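Local coordinates for protein 33 kDa chaperonin (Thermotoga maritima, PDB 1VQ0) that probably acts as a redox-regulated molecular chaperone, keeping heat-unfolded and oxidatively damaged proteins from aggregating irreversibly, at residues 22-27 with 190-195; 32-37 with 237-242; 72-77 with 123-128. All coordinates share one frame; numbering follows the deposited sequence.

In the fold
All three contacts reach the same large mixed sheet, but at different places. Contact 1 is peripheral, its centre about 25 Å from that of the chain, and ties a loop leading into helix 194-205 to the start of strand 24-30 through one lysine and a small apolar touch. Contact 2 is buried; its helix 32-42 directly follows strand 24-30 and packs on strand 235-241 near the zinc site, by valine, glutamate and tyrosine with a water link but no direct hydrogen bond. Contact 3, partly buried, lies within the sheet, where neighbouring strands share backbone hydrogen bonds, an apolar face under helices and a charged face. Contacts 1 and 3 touch one ethanediol molecule.

Contact 1. Residues 22-27 with 190-195; sequences HKVRFS and RTLEQE. With EDO (1,2-ethanediol), chain F.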
loop_
_atom_site.group_PDB
_atom_site.type_symbol
_atom_site.label_atom_id
_atom_site.label_comp_id
_atom_site.label_asym_id
_atom_site.label_seq_id
_atom_site.Cartn_x
_atom_site.Cartn_y
_atom_site.Cartn_z
ATOM N N HIS A 22 -21.782 -19.326 -8.368
ATOM C CA HIS A 22 -21.200 -18.175 -7.674
ATOM C C HIS A 22 -19.682 -18.161 -7.583
ATOM O O HIS A 22 -19.128 -17.423 -6.764
ATOM C CB HIS A 22 -21.797 -18.028 -6.259
ATOM C CG HIS A 22 -23.258 -17.746 -6.267
ATOM N ND1 HIS A 22 -24.205 -18.746 -6.146
ATOM C CD2 HIS A 22 -23.942 -16.591 -6.413
ATOM C CE1 HIS A 22 -25.408 -18.214 -6.217
ATOM N NE2 HIS A 22 -25.277 -16.910 -6.381
ATOM N N LYS A 23 -19.001 -18.955 -8.405
ATOM C CA LYS A 23 -17.517 -18.970 -8.416
ATOM C C LYS A 23 -16.912 -17.861 -9.260
ATOM O O LYS A 23 -15.736 -17.546 -9.110
ATOM C CB LYS A 23 -17.016 -20.341 -8.873
ATOM C CG LYS A 23 -17.468 -21.425 -7.922
ATOM C CD LYS A 23 -16.601 -22.669 -7.953
ATOM C CE LYS A 23 -17.235 -23.778 -7.159
ATOM N NZ LYS A 23 -16.671 -25.056 -7.712
ATOM N N VAL A 24 -17.718 -17.286 -10.163
ATOM C CA VAL A 24 -17.305 -16.150 -10.997
ATOM C C VAL A 24 -18.339 -15.042 -10.836
ATOM O O VAL A 24 -19.527 -15.298 -10.749
ATOM C CB VAL A 24 -17.227 -16.513 -12.514
ATOM C CG1 VAL A 24 -16.640 -15.330 -13.386
ATOM C CG2 VAL A 24 -16.441 -17.808 -12.756
ATOM N N ARG A 25 -17.855 -13.820 -10.794
ATOM C CA ARG A 25 -18.672 -12.614 -10.768
ATOM C C ARG A 25 -18.348 -11.762 -11.997
ATOM O O ARG A 25 -17.251 -11.816 -12.530
ATOM C CB ARG A 25 -18.495 -11.827 -9.439
ATOM C CG ARG A 25 -17.183 -11.086 -9.261
ATOM C CD ARG A 25 -16.989 -10.532 -7.840
ATOM N NE ARG A 25 -15.765 -9.749 -7.713
ATOM C CZ ARG A 25 -15.268 -9.281 -6.568
ATOM N NH1 ARG A 25 -15.801 -9.572 -5.391
ATOM N NH2 ARG A 25 -14.218 -8.507 -6.596
ATOM N N PHE A 26 -19.352 -11.032 -12.481
ATOM C CA PHE A 26 -19.164 -10.165 -13.632
ATOM C C PHE A 26 -19.902 -8.848 -13.420
ATOM O O PHE A 26 -20.918 -8.800 -12.691
ATOM C CB PHE A 26 -19.661 -10.822 -14.938
ATOM C CG PHE A 26 -21.139 -11.081 -14.964
ATOM C CD1 PHE A 26 -22.029 -10.055 -15.267
ATOM C CD2 PHE A 26 -21.637 -12.337 -14.652
ATOM C CE1 PHE A 26 -23.384 -10.276 -15.230
ATOM C CE2 PHE A 26 -22.987 -12.566 -14.608
ATOM C CZ PHE A 26 -23.861 -11.516 -14.899
ATOM N N SER A 27 -19.454 -7.857 -14.192
ATOM C CA SER A 27 -19.799 -6.439 -14.154
ATOM C C SER A 27 -19.683 -6.012 -15.606
ATOM O O SER A 27 -18.682 -6.350 -16.245
ATOM C CB SER A 27 -18.659 -5.684 -13.405
ATOM O OG SER A 27 -19.180 -4.615 -12.740
ATOM N N ARG A 190 -11.465 -19.972 -6.712
ATOM C CA ARG A 190 -10.481 -20.647 -7.537
ATOM C C ARG A 190 -10.559 -22.168 -7.620
ATOM O O ARG A 190 -9.746 -22.764 -8.319
ATOM C CB ARG A 190 -9.109 -20.232 -7.051
ATOM C CG ARG A 190 -8.631 -18.862 -7.584
ATOM C CD ARG A 190 -7.367 -18.340 -6.898
ATOM N NE ARG A 190 -7.538 -18.242 -5.441
ATOM C CZ ARG A 190 -6.619 -17.812 -4.572
ATOM N NH1 ARG A 190 -5.423 -17.390 -4.981
ATOM N NH2 ARG A 190 -6.899 -17.814 -3.272
ATOM N N THR A 191 -11.507 -22.809 -6.931
ATOM C CA THR A 191 -11.821 -24.215 -7.216
ATOM C C THR A 191 -12.627 -24.416 -8.520
ATOM O O THR A 191 -12.902 -25.550 -8.911
ATOM C CB THR A 191 -12.530 -24.951 -6.013
ATOM O OG1 THR A 191 -13.884 -24.489 -5.810
ATOM C CG2 THR A 191 -11.784 -24.692 -4.709
ATOM N N LEU A 192 -12.985 -23.331 -9.193
ATOM C CA LEU A 192 -13.677 -23.386 -10.479
ATOM C C LEU A 192 -12.950 -24.249 -11.523
ATOM O O LEU A 192 -11.788 -24.009 -11.846
ATOM C CB LEU A 192 -13.828 -21.958 -11.035
ATOM C CG LEU A 192 -14.460 -21.874 -12.437
ATOM C CD1 LEU A 192 -15.934 -22.093 -12.352
ATOM C CD2 LEU A 192 -14.188 -20.542 -13.158
ATOM N N GLU A 193 -13.670 -25.205 -12.109
ATOM C CA GLU A 193 -13.123 -26.133 -13.115
ATOM C C GLU A 193 -12.274 -25.433 -14.181
ATOM O O GLU A 193 -12.688 -24.394 -14.699
ATOM C CB GLU A 193 -14.264 -26.908 -13.784
ATOM C CG GLU A 193 -14.822 -28.033 -12.938
ATOM C CD GLU A 193 -15.781 -27.564 -11.842
ATOM O OE1 GLU A 193 -15.807 -26.332 -11.457
ATOM O OE2 GLU A 193 -16.527 -28.454 -11.357
ATOM N N GLN A 194 -11.105 -26.024 -14.481
ATOM C CA GLN A 194 -10.086 -25.437 -15.388
ATOM C C GLN A 194 -10.589 -25.206 -16.809
ATOM O O GLN A 194 -10.153 -24.247 -17.474
ATOM C CB GLN A 194 -8.787 -26.277 -15.446
ATOM C CG GLN A 194 -7.688 -25.819 -14.505
ATOM C CD GLN A 194 -7.155 -24.431 -14.850
ATOM O OE1 GLN A 194 -6.626 -24.220 -15.955
ATOM N NE2 GLN A 194 -7.296 -23.476 -13.911
ATOM N N GLU A 195 -11.511 -26.059 -17.251
ATOM C CA GLU A 195 -12.165 -25.915 -18.558
ATOM C C GLU A 195 -13.110 -24.698 -18.658
ATOM O O GLU A 195 -13.173 -24.062 -19.718
ATOM C CB GLU A 195 -12.913 -27.222 -18.945
HETATM C C1 EDO F . -12.727 -4.196 -4.365
HETATM O O1 EDO F . -11.316 -4.244 -4.336
HETATM C C2 EDO F . -13.486 -5.426 -3.866
HETATM O O2 EDO F . -13.118 -6.671 -4.500
#
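The carboxylate of E193 turns OE1 toward the ammonium of K23, while the other flat group, the guanidinium of R25, has ethanediol at its edge. K23 NZ and E193 OE1 are 4.0 Å apart, too far for a salt bridge, so any attraction between the opposite charges is probably modest. R25 NH2 donates to O2 of the ethanediol at 3.0 Å, with the acceptor in the guanidinium plane; NH2 also bonds Q186, and the group makes a cation-pi contact with W65.

K23 carries most of the meeting with 190-195. Its CG stands anti to the carbonyl carbon (chi1 -62°), and the chain runs extended beyond it, crossing the side chain of T191 at about a right angle. NZ makes a weak hydrogen bond of 3.4 Å to T191 OG1, whose stronger partner is D189. A lysine suits this partly exposed place: its methylene groups lie against the loop while its charge ends among oxygens. Lower down, K23 CB meets L192 CD1 at 4.0 Å.

The apolar side of the contact is small but buried. L192 CD2 comes within 3.6 Å of V24 CG2. V24 also packs on V185 and F227, so leucine and valine suit a place lined by other apolar side chains.

K23 and V24 both face M19 on strand 13-19, the signature of a classic beta bulge. It lies where strand 24-30 begins, and K23 there bonds through its backbone to I188 and D189. Across the contact, E193 takes the N-cap position of helix 194-205. The arrangement is thus a bulged strand start packed against a strand-to-helix connection.

Contact 2. Residues 32-37 with 237-242; sequences REVVEE and AEIKYK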
loop_
_atom_site.group_PDB
_atom_site.type_symbol
_atom_site.label_atom_id
_atom_site.label_comp_id
_atom_site.label_asym_id
_atom_site.label_seq_id
_atom_site.Cartn_x
_atom_site.Cartn_y
_atom_site.Cartn_z
ATOM N N ARG A 32 -20.992 6.461 -21.104
ATOM C CA ARG A 32 -20.576 7.634 -21.849
ATOM C C ARG A 32 -20.990 8.955 -21.208
ATOM O O ARG A 32 -20.183 9.911 -21.198
ATOM C CB ARG A 32 -20.956 7.567 -23.324
ATOM C CG ARG A 32 -22.320 7.816 -23.673
ATOM C CD ARG A 32 -22.467 8.100 -25.143
ATOM N NE ARG A 32 -23.848 8.389 -25.501
ATOM C CZ ARG A 32 -24.306 8.439 -26.744
ATOM N NH1 ARG A 32 -23.511 8.232 -27.795
ATOM N NH2 ARG A 32 -25.578 8.698 -26.948
ATOM N N GLU A 33 -22.188 9.006 -20.642
ATOM C CA GLU A 33 -22.669 10.226 -19.998
ATOM C C GLU A 33 -21.796 10.658 -18.819
ATOM O O GLU A 33 -21.516 11.829 -18.635
ATOM C CB GLU A 33 -24.105 10.014 -19.491
ATOM C CG GLU A 33 -25.143 10.230 -20.575
ATOM C CD GLU A 33 -26.574 10.347 -20.038
ATOM O OE1 GLU A 33 -26.785 10.968 -18.960
ATOM O OE2 GLU A 33 -27.496 9.830 -20.725
ATOM N N VAL A 34 -21.339 9.679 -18.050
ATOM C CA VAL A 34 -20.501 9.912 -16.911
ATOM C C VAL A 34 -19.122 10.461 -17.348
ATOM O O VAL A 34 -18.636 11.450 -16.808
ATOM C CB VAL A 34 -20.319 8.606 -16.131
ATOM C CG1 VAL A 34 -19.414 8.838 -14.969
ATOM C CG2 VAL A 34 -21.617 8.120 -15.625
ATOM N N VAL A 35 -18.524 9.803 -18.345
ATOM C CA VAL A 35 -17.233 10.201 -18.857
ATOM C C VAL A 35 -17.365 11.548 -19.611
ATOM O O VAL A 35 -16.461 12.403 -19.553
ATOM C CB VAL A 35 -16.575 9.048 -19.679
ATOM C CG1 VAL A 35 -15.283 9.457 -20.241
ATOM C CG2 VAL A 35 -16.351 7.862 -18.799
ATOM N N GLU A 36 -18.495 11.749 -20.293
ATOM C CA GLU A 36 -18.728 13.073 -20.911
ATOM C C GLU A 36 -18.741 14.210 -19.874
ATOM O O GLU A 36 -18.187 15.263 -20.111
ATOM C CB GLU A 36 -20.007 13.114 -21.761
ATOM C CG GLU A 36 -20.256 14.476 -22.441
ATOM C CD GLU A 36 -19.225 14.890 -23.504
ATOM O OE1 GLU A 36 -18.362 14.065 -23.845
ATOM O OE2 GLU A 36 -19.278 16.040 -24.016
ATOM N N GLU A 37 -19.377 13.991 -18.736
ATOM C CA GLU A 37 -19.450 15.013 -17.683
ATOM C C GLU A 37 -18.073 15.328 -17.064
ATOM O O GLU A 37 -17.766 16.462 -16.792
ATOM C CB GLU A 37 -20.517 14.622 -16.628
ATOM C CG GLU A 37 -20.374 15.345 -15.292
ATOM C CD GLU A 37 -21.578 15.212 -14.372
ATOM O OE1 GLU A 37 -22.538 14.538 -14.726
ATOM O OE2 GLU A 37 -21.542 15.782 -13.275
ATOM N N ALA A 237 -27.667 -1.040 -11.958
ATOM C CA ALA A 237 -27.721 0.202 -11.211
ATOM C C ALA A 237 -27.289 1.366 -12.103
ATOM O O ALA A 237 -26.620 1.200 -13.099
ATOM C CB ALA A 237 -26.835 0.118 -10.008
ATOM N N GLU A 238 -27.629 2.558 -11.679
ATOM C CA GLU A 238 -27.258 3.786 -12.387
ATOM C C GLU A 238 -25.951 4.301 -11.832
ATOM O O GLU A 238 -25.798 4.466 -10.621
ATOM C CB GLU A 238 -28.351 4.802 -12.157
ATOM C CG GLU A 238 -28.372 6.019 -13.046
ATOM C CD GLU A 238 -29.640 6.866 -12.822
ATOM O OE1 GLU A 238 -30.688 6.300 -12.403
ATOM O OE2 GLU A 238 -29.567 8.113 -13.069
ATOM N N ILE A 239 -24.986 4.523 -12.714
ATOM C CA ILE A 239 -23.671 5.127 -12.321
ATOM C C ILE A 239 -23.802 6.622 -12.526
ATOM O O ILE A 239 -24.282 7.037 -13.597
ATOM C CB ILE A 239 -22.500 4.555 -13.175
ATOM C CG1 ILE A 239 -22.437 3.028 -13.030
ATOM C CG2 ILE A 239 -21.152 5.193 -12.812
ATOM C CD1 ILE A 239 -22.043 2.531 -11.648
ATOM N N LYS A 240 -23.458 7.420 -11.514
ATOM C CA LYS A 240 -23.550 8.882 -11.660
ATOM C C LYS A 240 -22.261 9.519 -11.245
ATOM O O LYS A 240 -21.637 9.064 -10.287
ATOM C CB LYS A 240 -24.659 9.517 -10.773
ATOM C CG LYS A 240 -26.003 8.777 -10.604
ATOM C CD LYS A 240 -27.142 9.347 -11.392
ATOM C CE LYS A 240 -28.112 10.216 -10.566
ATOM N NZ LYS A 240 -29.398 9.544 -10.083
ATOM N N TYR A 241 -21.856 10.578 -11.970
ATOM C CA TYR A 241 -20.771 11.411 -11.511
ATOM C C TYR A 241 -21.283 12.139 -10.264
ATOM O O TYR A 241 -22.341 12.773 -10.297
ATOM C CB TYR A 241 -20.296 12.407 -12.596
ATOM C CG TYR A 241 -18.894 12.890 -12.389
ATOM C CD1 TYR A 241 -18.633 13.936 -11.542
ATOM C CD2 TYR A 241 -17.832 12.223 -12.962
ATOM C CE1 TYR A 241 -17.339 14.347 -11.309
ATOM C CE2 TYR A 241 -16.535 12.602 -12.732
ATOM C CZ TYR A 241 -16.293 13.678 -11.911
ATOM O OH TYR A 241 -14.997 14.080 -11.679
ATOM N N LYS A 242 -20.542 12.065 -9.163
ATOM C CA LYS A 242 -20.931 12.815 -7.985
ATOM C C LYS A 242 -19.753 13.154 -7.087
ATOM O O LYS A 242 -18.893 12.339 -6.869
ATOM C CB LYS A 242 -21.994 12.054 -7.189
ATOM C CG LYS A 242 -22.924 12.995 -6.432
ATOM C CD LYS A 242 -23.802 12.247 -5.439
ATOM C CE LYS A 242 -24.297 13.192 -4.338
ATOM N NZ LYS A 242 -25.666 12.824 -3.940
HETATM O O HOH W 1 -23.385 11.447 -14.843
#
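V34 and Y241 mark the closest backbone approach, 5.6 Å between their CA atoms, where a turn of helix 32-42 rests on the end of strand 235-241. Both side chains set out toward the opposing segment. V34 has CG1 anti to its backbone N (chi1 178°), which leaves CG2 beside that N, and this methyl meets I239 O at 3.5 Å and I239 CG2 at 4.1 Å. A valine suits this buried place because its two methyls can meet the strand backbone and the ring at once. The other branch, CG1, lies near the Y241 ring, 4.2 Å from CD2.

E37, one turn further along the helix, is extended beyond CG, and its carboxylate comes obliquely against the base of the tyrosine. CD is 3.6 Å from Y241 CB, and OE2 is 3.9 Å from Y241 CD1; the carboxylate and ring planes differ by 32°. The contact uses the flat end of the glutamate as a packing surface, while its charge is met by R41 in a salt bridge to OE2. A water links the other oxygen to the strand: it donates to E37 OE1 at 3.2 Å and accepts a weak bond from the N of Y241.

Y241 is buried, and a tyrosine suits this place because its ring packs against V34 and E37 while its hydroxyl reaches polar partners, the carbonyl of W277 and the N of G97. I239 O is bonded to H12, a residue of the expression tag.

W277 lies between C275 and C278, which bind the zinc ion together with C243 and C245, and the side chain of Y241 is about 7 Å from the metal. This helix-on-strand packing therefore borders the four-cysteine zinc site belonging to the redox switch of the Hsp33 family.

Contact 3. Residues 72-77 with 123-128; sequences WTLDIE and GVLRVV. With EDO (1,2-ethanediol), chain F.
W72 and V127 begin the tight half of this contact: V127 CG1 sits over one face of the indole, offset toward its rim and 3.4 Å from W72 CE2. Next to them, L74 CD1 reaches L125 CG at 3.6 Å, and I76 CG1 packs beside the same leucine. Large apolar residues suit this face because helices 46-62 and 149-160 lie on it. At the rim of the indole, NE1 donates to ethanediol O1 at 3.0 Å.

Between the faces, the antiparallel strands are joined by six backbone hydrogen bonds, at the pairs T73 with V128, D75 with R126, and E77 with V124.

The opposite face is looser and partly open to solvent. T73 and V128 meet there through their CB atoms, V124 packs on T135 of the second subunit, and charges fill the rest. The R126 chain bends at chi3 (-70°), which turns NE toward the D75 carboxylate, beside which the arginine lies. NE and NH2 grip D75 OD2 at 3.0 Å and 2.9 Å, both from above the same face of the carboxylate, while OD2 lies in the guanidinium plane. NH2 also meets E77 OE1; its 2.5 Å is short enough to be doubtful in detail. R84 makes a second salt bridge to D75, while Q140 takes R126 NH1.

An alanine in place of R126 would probably leave E77 without its close cationic partner and D75 dependent on R84.

D75 OD2, shared by R126 and R84, probably offsets the repulsion between the two arginines, whose NH2 groups lie close together.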
loop_
_atom_site.group_PDB
_atom_site.type_symbol
_atom_site.label_atom_id
_atom_site.label_comp_id
_atom_site.label_asym_id
_atom_site.label_seq_id
_atom_site.Cartn_x
_atom_site.Cartn_y
_atom_site.Cartn_z
ATOM N N TRP A 72 -13.756 3.512 -2.832
ATOM C CA TRP A 72 -12.716 2.747 -3.481
ATOM C C TRP A 72 -12.033 3.670 -4.442
ATOM O O TRP A 72 -12.689 4.204 -5.303
ATOM C CB TRP A 72 -13.379 1.626 -4.200
ATOM C CG TRP A 72 -12.533 0.590 -4.758
ATOM C CD1 TRP A 72 -12.262 -0.625 -4.186
ATOM C CD2 TRP A 72 -11.830 0.625 -6.008
ATOM N NE1 TRP A 72 -11.436 -1.355 -5.017
ATOM C CE2 TRP A 72 -11.155 -0.599 -6.139
ATOM C CE3 TRP A 72 -11.753 1.551 -7.071
ATOM C CZ2 TRP A 72 -10.420 -0.925 -7.286
ATOM C CZ3 TRP A 72 -11.003 1.247 -8.159
ATOM C CH2 TRP A 72 -10.374 0.003 -8.285
ATOM N N THR A 73 -10.712 3.884 -4.294
ATOM C CA THR A 73 -9.973 4.838 -5.129
ATOM C C THR A 73 -8.818 4.161 -5.882
ATOM O O THR A 73 -7.909 3.543 -5.275
ATOM C CB THR A 73 -9.388 5.958 -4.287
ATOM O OG1 THR A 73 -10.403 6.591 -3.497
ATOM C CG2 THR A 73 -8.766 7.071 -5.145
ATOM N N LEU A 74 -8.818 4.340 -7.205
ATOM C CA LEU A 74 -7.676 3.972 -8.073
ATOM C C LEU A 74 -6.806 5.189 -8.280
ATOM O O LEU A 74 -7.245 6.176 -8.789
ATOM C CB LEU A 74 -8.183 3.541 -9.411
ATOM C CG LEU A 74 -7.309 3.255 -10.593
ATOM C CD1 LEU A 74 -6.462 2.057 -10.085
ATOM C CD2 LEU A 74 -8.222 2.849 -11.718
ATOM N N ASP A 75 -5.560 5.072 -7.861
ATOM C CA ASP A 75 -4.562 6.109 -7.966
ATOM C C ASP A 75 -3.319 5.550 -8.743
ATOM O O ASP A 75 -2.537 4.764 -8.232
ATOM C CB ASP A 75 -4.168 6.544 -6.555
ATOM C CG ASP A 75 -3.095 7.556 -6.550
ATOM O OD1 ASP A 75 -2.883 8.179 -7.578
ATOM O OD2 ASP A 75 -2.403 7.808 -5.553
ATOM N N ILE A 76 -3.256 5.896 -10.009
ATOM C CA ILE A 76 -2.148 5.601 -10.886
ATOM C C ILE A 76 -1.199 6.834 -10.981
ATOM O O ILE A 76 -1.585 7.928 -11.279
ATOM C CB ILE A 76 -2.645 5.186 -12.232
ATOM C CG1 ILE A 76 -3.425 3.862 -12.107
ATOM C CG2 ILE A 76 -1.474 5.017 -13.196
ATOM C CD1 ILE A 76 -4.210 3.570 -13.317
ATOM N N GLU A 77 0.042 6.603 -10.625
ATOM C CA GLU A 77 1.022 7.667 -10.644
ATOM C C GLU A 77 2.259 7.246 -11.470
ATOM O O GLU A 77 2.792 6.153 -11.307
ATOM C CB GLU A 77 1.392 8.013 -9.218
ATOM C CG GLU A 77 2.234 9.290 -9.146
ATOM C CD GLU A 77 2.447 9.744 -7.704
ATOM O OE1 GLU A 77 2.106 9.017 -6.766
ATOM O OE2 GLU A 77 2.944 10.841 -7.517
ATOM N N GLY A 123 5.553 3.789 -13.755
ATOM C CA GLY A 123 4.987 4.069 -12.468
ATOM C C GLY A 123 4.219 2.937 -11.825
ATOM O O GLY A 123 4.500 1.768 -12.058
ATOM N N VAL A 124 3.266 3.314 -10.981
ATOM C CA VAL A 124 2.636 2.385 -10.036
ATOM C C VAL A 124 1.099 2.570 -10.024
ATOM O O VAL A 124 0.560 3.606 -10.406
ATOM C CB VAL A 124 3.184 2.588 -8.545
ATOM C CG1 VAL A 124 4.614 2.504 -8.503
ATOM C CG2 VAL A 124 2.752 3.912 -7.915
ATOM N N LEU A 125 0.422 1.533 -9.562
ATOM C CA LEU A 125 -0.997 1.594 -9.331
ATOM C C LEU A 125 -1.304 1.293 -7.859
ATOM O O LEU A 125 -0.805 0.349 -7.317
ATOM C CB LEU A 125 -1.696 0.621 -10.262
ATOM C CG LEU A 125 -3.213 0.429 -10.154
ATOM C CD1 LEU A 125 -3.726 -0.254 -11.439
ATOM C CD2 LEU A 125 -3.552 -0.416 -9.003
ATOM N N ARG A 126 -2.096 2.175 -7.260
ATOM C CA ARG A 126 -2.608 2.116 -5.897
ATOM C C ARG A 126 -4.114 1.957 -5.880
ATOM O O ARG A 126 -4.790 2.570 -6.669
ATOM C CB ARG A 126 -2.269 3.405 -5.110
ATOM C CG ARG A 126 -0.908 3.419 -4.660
ATOM C CD ARG A 126 -0.470 4.558 -3.765
ATOM N NE ARG A 126 -0.424 5.756 -4.531
ATOM C CZ ARG A 126 0.626 6.284 -5.115
ATOM N NH1 ARG A 126 1.808 5.759 -5.022
ATOM N NH2 ARG A 126 0.466 7.407 -5.780
ATOM N N VAL A 127 -4.594 1.120 -4.966
ATOM C CA VAL A 127 -6.013 1.011 -4.616
ATOM C C VAL A 127 -6.184 1.274 -3.125
ATOM O O VAL A 127 -5.586 0.586 -2.274
ATOM C CB VAL A 127 -6.627 -0.291 -5.076
ATOM C CG1 VAL A 127 -8.094 -0.455 -4.574
ATOM C CG2 VAL A 127 -6.534 -0.352 -6.606
ATOM N N VAL A 128 -6.971 2.309 -2.846
ATOM C CA VAL A 128 -7.355 2.741 -1.481
ATOM C C VAL A 128 -8.771 2.272 -1.197
ATOM O O VAL A 128 -9.689 2.551 -1.957
ATOM C CB VAL A 128 -7.286 4.251 -1.344
ATOM C CG1 VAL A 128 -7.498 4.705 0.042
ATOM C CG2 VAL A 128 -5.910 4.720 -1.836
HETATM C C1 EDO F . -12.727 -4.196 -4.365
HETATM O O1 EDO F . -11.316 -4.244 -4.336
HETATM C C2 EDO F . -13.486 -5.426 -3.866
HETATM O O2 EDO F . -13.118 -6.671 -4.500
HETATM O O HOH W 2 -10.922 5.625 -1.101
#